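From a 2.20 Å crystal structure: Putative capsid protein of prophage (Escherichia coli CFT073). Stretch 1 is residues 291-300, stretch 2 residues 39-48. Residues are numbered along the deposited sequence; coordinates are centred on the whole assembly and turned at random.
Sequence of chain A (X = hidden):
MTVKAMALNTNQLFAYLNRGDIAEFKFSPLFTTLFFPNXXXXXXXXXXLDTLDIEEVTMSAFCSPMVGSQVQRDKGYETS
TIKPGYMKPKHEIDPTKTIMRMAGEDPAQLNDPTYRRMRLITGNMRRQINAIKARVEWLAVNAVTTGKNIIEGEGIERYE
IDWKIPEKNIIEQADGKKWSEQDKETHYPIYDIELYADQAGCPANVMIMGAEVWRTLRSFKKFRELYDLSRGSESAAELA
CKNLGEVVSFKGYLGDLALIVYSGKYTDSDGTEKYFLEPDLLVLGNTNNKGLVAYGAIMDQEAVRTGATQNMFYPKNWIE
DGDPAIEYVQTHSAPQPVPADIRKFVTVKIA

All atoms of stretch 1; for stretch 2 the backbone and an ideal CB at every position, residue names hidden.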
# COMPACT_ATOMS: atom_id res chain seq x y z
N GLY A 291 -10.66 1.10 6.49
CA GLY A 291 -9.86 0.94 7.69
C GLY A 291 -8.73 1.94 7.71
O GLY A 291 -8.89 3.08 7.28
N LEU A 292 -7.58 1.53 8.23
CA LEU A 292 -6.50 2.50 8.46
C LEU A 292 -5.13 1.91 8.27
O LEU A 292 -4.97 0.70 8.12
CB LEU A 292 -6.61 3.11 9.87
CG LEU A 292 -6.32 2.14 11.04
CD1 LEU A 292 -5.79 2.83 12.23
CD2 LEU A 292 -7.58 1.39 11.39
N VAL A 293 -4.14 2.79 8.23
CA VAL A 293 -2.75 2.38 8.42
C VAL A 293 -2.41 2.87 9.81
O VAL A 293 -2.52 4.06 10.12
CB VAL A 293 -1.76 2.90 7.32
CG1 VAL A 293 -0.33 2.40 7.59
CG2 VAL A 293 -2.21 2.42 5.94
N ALA A 294 -2.06 1.92 10.67
CA ALA A 294 -1.68 2.19 12.04
C ALA A 294 -0.17 2.30 12.07
O ALA A 294 0.54 1.50 11.45
CB ALA A 294 -2.17 1.08 12.97
N TYR A 295 0.32 3.29 12.80
CA TYR A 295 1.77 3.51 12.93
C TYR A 295 2.20 3.31 14.39
O TYR A 295 1.67 3.96 15.29
CB TYR A 295 2.14 4.91 12.45
CG TYR A 295 1.94 5.08 10.96
CD1 TYR A 295 3.02 4.98 10.08
CD2 TYR A 295 0.67 5.32 10.43
CE1 TYR A 295 2.82 5.12 8.68
CE2 TYR A 295 0.48 5.49 9.07
CZ TYR A 295 1.56 5.38 8.20
OH TYR A 295 1.35 5.52 6.84
N GLY A 296 3.15 2.41 14.61
CA GLY A 296 3.73 2.25 15.92
C GLY A 296 4.63 3.43 16.16
O GLY A 296 5.01 4.13 15.23
N ALA A 297 4.98 3.64 17.42
CA ALA A 297 5.92 4.72 17.80
C ALA A 297 7.29 4.59 17.12
O ALA A 297 7.82 3.50 16.93
CB ALA A 297 6.12 4.78 19.34
N ILE A 298 7.84 5.75 16.81
CA ILE A 298 9.22 5.86 16.35
C ILE A 298 10.13 5.53 17.53
O ILE A 298 9.90 6.02 18.64
CB ILE A 298 9.52 7.25 15.82
CG1 ILE A 298 8.50 7.66 14.74
CG2 ILE A 298 10.95 7.31 15.29
CD1 ILE A 298 8.65 6.89 13.45
N MET A 299 11.13 4.69 17.28
CA MET A 299 11.96 4.13 18.35
C MET A 299 13.41 4.68 18.36
O MET A 299 14.18 4.35 19.25
CB MET A 299 11.95 2.58 18.30
CG MET A 299 10.62 1.97 18.79
SD MET A 299 10.00 2.54 20.43
CE MET A 299 10.87 1.38 21.49
N ASP A 300 13.73 5.54 17.40
CA ASP A 300 15.01 6.25 17.34
C ASP A 300 15.29 7.09 18.59
O ASP A 300 14.41 7.86 19.04
CB ASP A 300 15.01 7.16 16.11
CG ASP A 300 16.34 7.87 15.91
OD1 ASP A 300 17.33 7.17 15.58
OD2 ASP A 300 16.38 9.10 16.07
N UNK A 39 -5.60 7.04 9.30
CA UNK A 39 -4.33 6.94 9.97
C UNK A 39 -4.54 7.00 11.47
O UNK A 39 -5.46 7.70 11.97
CB UNK A 39 -3.38 8.05 9.51
N UNK A 40 -3.74 6.22 12.18
CA UNK A 40 -3.63 6.33 13.60
C UNK A 40 -2.16 6.17 13.94
O UNK A 40 -1.52 5.21 13.51
CB UNK A 40 -4.50 5.30 14.32
N UNK A 41 -1.62 7.12 14.71
CA UNK A 41 -0.25 7.05 15.17
C UNK A 41 -0.27 6.73 16.66
O UNK A 41 -1.02 7.35 17.43
CB UNK A 41 0.50 8.35 14.89
N UNK A 42 0.54 5.75 17.07
CA UNK A 42 0.58 5.32 18.45
C UNK A 42 1.82 5.87 19.16
O UNK A 42 2.85 6.10 18.53
CB UNK A 42 0.55 3.79 18.53
N UNK A 43 1.69 6.09 20.47
CA UNK A 43 2.81 6.51 21.32
C UNK A 43 3.47 5.31 21.97
O UNK A 43 4.44 5.44 22.73
CB UNK A 43 2.34 7.49 22.39
N UNK A 44 2.91 4.14 21.72
CA UNK A 44 3.56 2.88 22.07
C UNK A 44 4.20 2.25 20.81
O UNK A 44 3.79 2.51 19.67
CB UNK A 44 2.55 1.92 22.70
N UNK A 45 5.23 1.46 21.05
CA UNK A 45 5.94 0.75 20.01
C UNK A 45 4.99 -0.13 19.25
O UNK A 45 5.02 -0.16 18.03
CB UNK A 45 7.09 -0.08 20.59
N UNK A 46 4.16 -0.86 20.00
CA UNK A 46 3.16 -1.72 19.42
C UNK A 46 1.85 -1.01 19.21
O UNK A 46 1.49 -0.10 19.95
CB UNK A 46 2.95 -2.95 20.30
N UNK A 47 1.15 -1.46 18.18
CA UNK A 47 -0.18 -1.00 17.87
C UNK A 47 -1.14 -1.65 18.85
O UNK A 47 -1.20 -2.88 18.95
CB UNK A 47 -0.56 -1.32 16.42
N UNK A 48 -1.90 -0.81 19.56
CA UNK A 48 -2.87 -1.25 20.52
C UNK A 48 -4.30 -1.03 19.99
O UNK A 48 -4.88 0.03 20.19
CB UNK A 48 -2.66 -0.52 21.85

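Residues 39-41 run parallel to residues 293-295, in register Val293 with 39, Ala294 with 40 and Tyr295 with 41.

Position 39 has extended backbone angles. Its ideal CB lies on the same sheet face as the side chains of Val293 and Tyr295, 4.7 Å from Tyr295 CE2. A beta-branched or other apolar side chain would suit it. It is Val39, and Val39 CG1 lies 4.0 Å from Tyr295 CD2. Val39 CA makes a CA-H...O contact with Val293 O (3.4 Å).

Position 40 points to the other face, with Ala294. Its ideal CB is already 3.5 Å from Leu292 CD1, so even the CB is a tight fit, and alanine is the simplest answer; a longer side chain would have to turn away from that methyl. It is Ala40, whose CB packs on Leu292 CD1 at 3.5 Å. The backbone carries the strand pairing: Ala40 N donates to Val293 O (3.2 Å), and Tyr295 N donates to Ala40 O (2.8 Å).

Position 41 returns to the Tyr295 face, its ideal CB 4.5 Å from Tyr295 CB. Threonine, valine or isoleucine would all be reasonable in this extended strand. It is Thr41; its CG2 sits 4.1 Å from Tyr295 CB.

Position 42 points sideways, with its ideal CB 3.4 Å from Tyr295 O. The methyl of Ala294 offers an apolar surface nearby, so a large apolar or aromatic group is plausible. It is Phe42. Phe42 CE2 reaches Ala294 CB at 3.8 Å, while the ring edge lies near Tyr295 O. Phe42 N donates to that same Tyr295 O (2.8 Å).

Positions 43 and 44 point away, so stretch 1 sets little limit on either; polar turn residues would do. They are Ser43 and Thr44. Thr44 OG1 donates to the backbone O of 46 (2.7 Å), and Ala297 N donates to Thr44 O (2.8 Å).

Position 45 points sideways, its ideal CB 3.9 Å from Met299 SD. A long, flexible chain, polar or apolar, could lie along Met299. It is Gln45, extended (chi1 and chi2 both t), with Gln45 CD 3.9 Å from Met299 CE. A water donates to both Gln45 O (2.7 Å) and Ala297 O (2.8 Å), bridging the two backbones.

Position 46 points away; many residues would serve. It is Asn46.

Position 47 points toward stretch 1, its ideal CB 4.5 Å from Ala294 CB. A branched apolar side chain suits this surface. It is Ile47: Ile47 CG2 meets Ala294 CB at 3.7 Å, and Ile47 CD1 approaches Gly296 N at 3.2 Å.

Position 48 is out of reach and open in choice; it is Met48.

Stretch 2, residues 39-48: VATFSTQNIM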
# COMPACT_ATOMS: atom_id res chain seq x y z
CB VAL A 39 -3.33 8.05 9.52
CG1 VAL A 39 -2.12 8.17 10.49
CG2 VAL A 39 -2.87 7.80 8.06
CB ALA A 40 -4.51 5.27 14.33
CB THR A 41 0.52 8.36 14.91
OG1 THR A 41 -0.17 9.47 15.46
CG2 THR A 41 0.71 8.59 13.40
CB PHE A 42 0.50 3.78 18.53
CG PHE A 42 -0.83 3.24 18.11
CD1 PHE A 42 -1.76 2.84 19.05
CD2 PHE A 42 -1.19 3.20 16.77
CE1 PHE A 42 -3.01 2.38 18.67
CE2 PHE A 42 -2.44 2.75 16.38
CZ PHE A 42 -3.35 2.34 17.33
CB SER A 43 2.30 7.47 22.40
OG SER A 43 1.15 6.88 23.02
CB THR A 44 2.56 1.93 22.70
OG1 THR A 44 1.41 1.82 21.86
CG2 THR A 44 2.12 2.45 24.08
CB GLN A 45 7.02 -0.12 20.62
CG GLN A 45 7.82 -0.89 19.60
CD GLN A 45 8.87 -1.78 20.26
OE1 GLN A 45 8.81 -2.03 21.46
NE2 GLN A 45 9.82 -2.26 19.47
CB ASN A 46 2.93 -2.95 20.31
CG ASN A 46 4.17 -3.77 20.46
OD1 ASN A 46 4.46 -4.30 21.53
ND2 ASN A 46 4.94 -3.85 19.41
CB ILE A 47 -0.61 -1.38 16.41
CG1 ILE A 47 0.38 -0.83 15.37
CG2 ILE A 47 -2.04 -0.90 16.12
CD1 ILE A 47 0.67 0.60 15.55
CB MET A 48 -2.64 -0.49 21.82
CG MET A 48 -1.22 -0.64 22.39
SD MET A 48 -0.64 -2.35 22.59
CE MET A 48 0.41 -2.12 24.01
O HOH W 1 7.19 0.77 16.63
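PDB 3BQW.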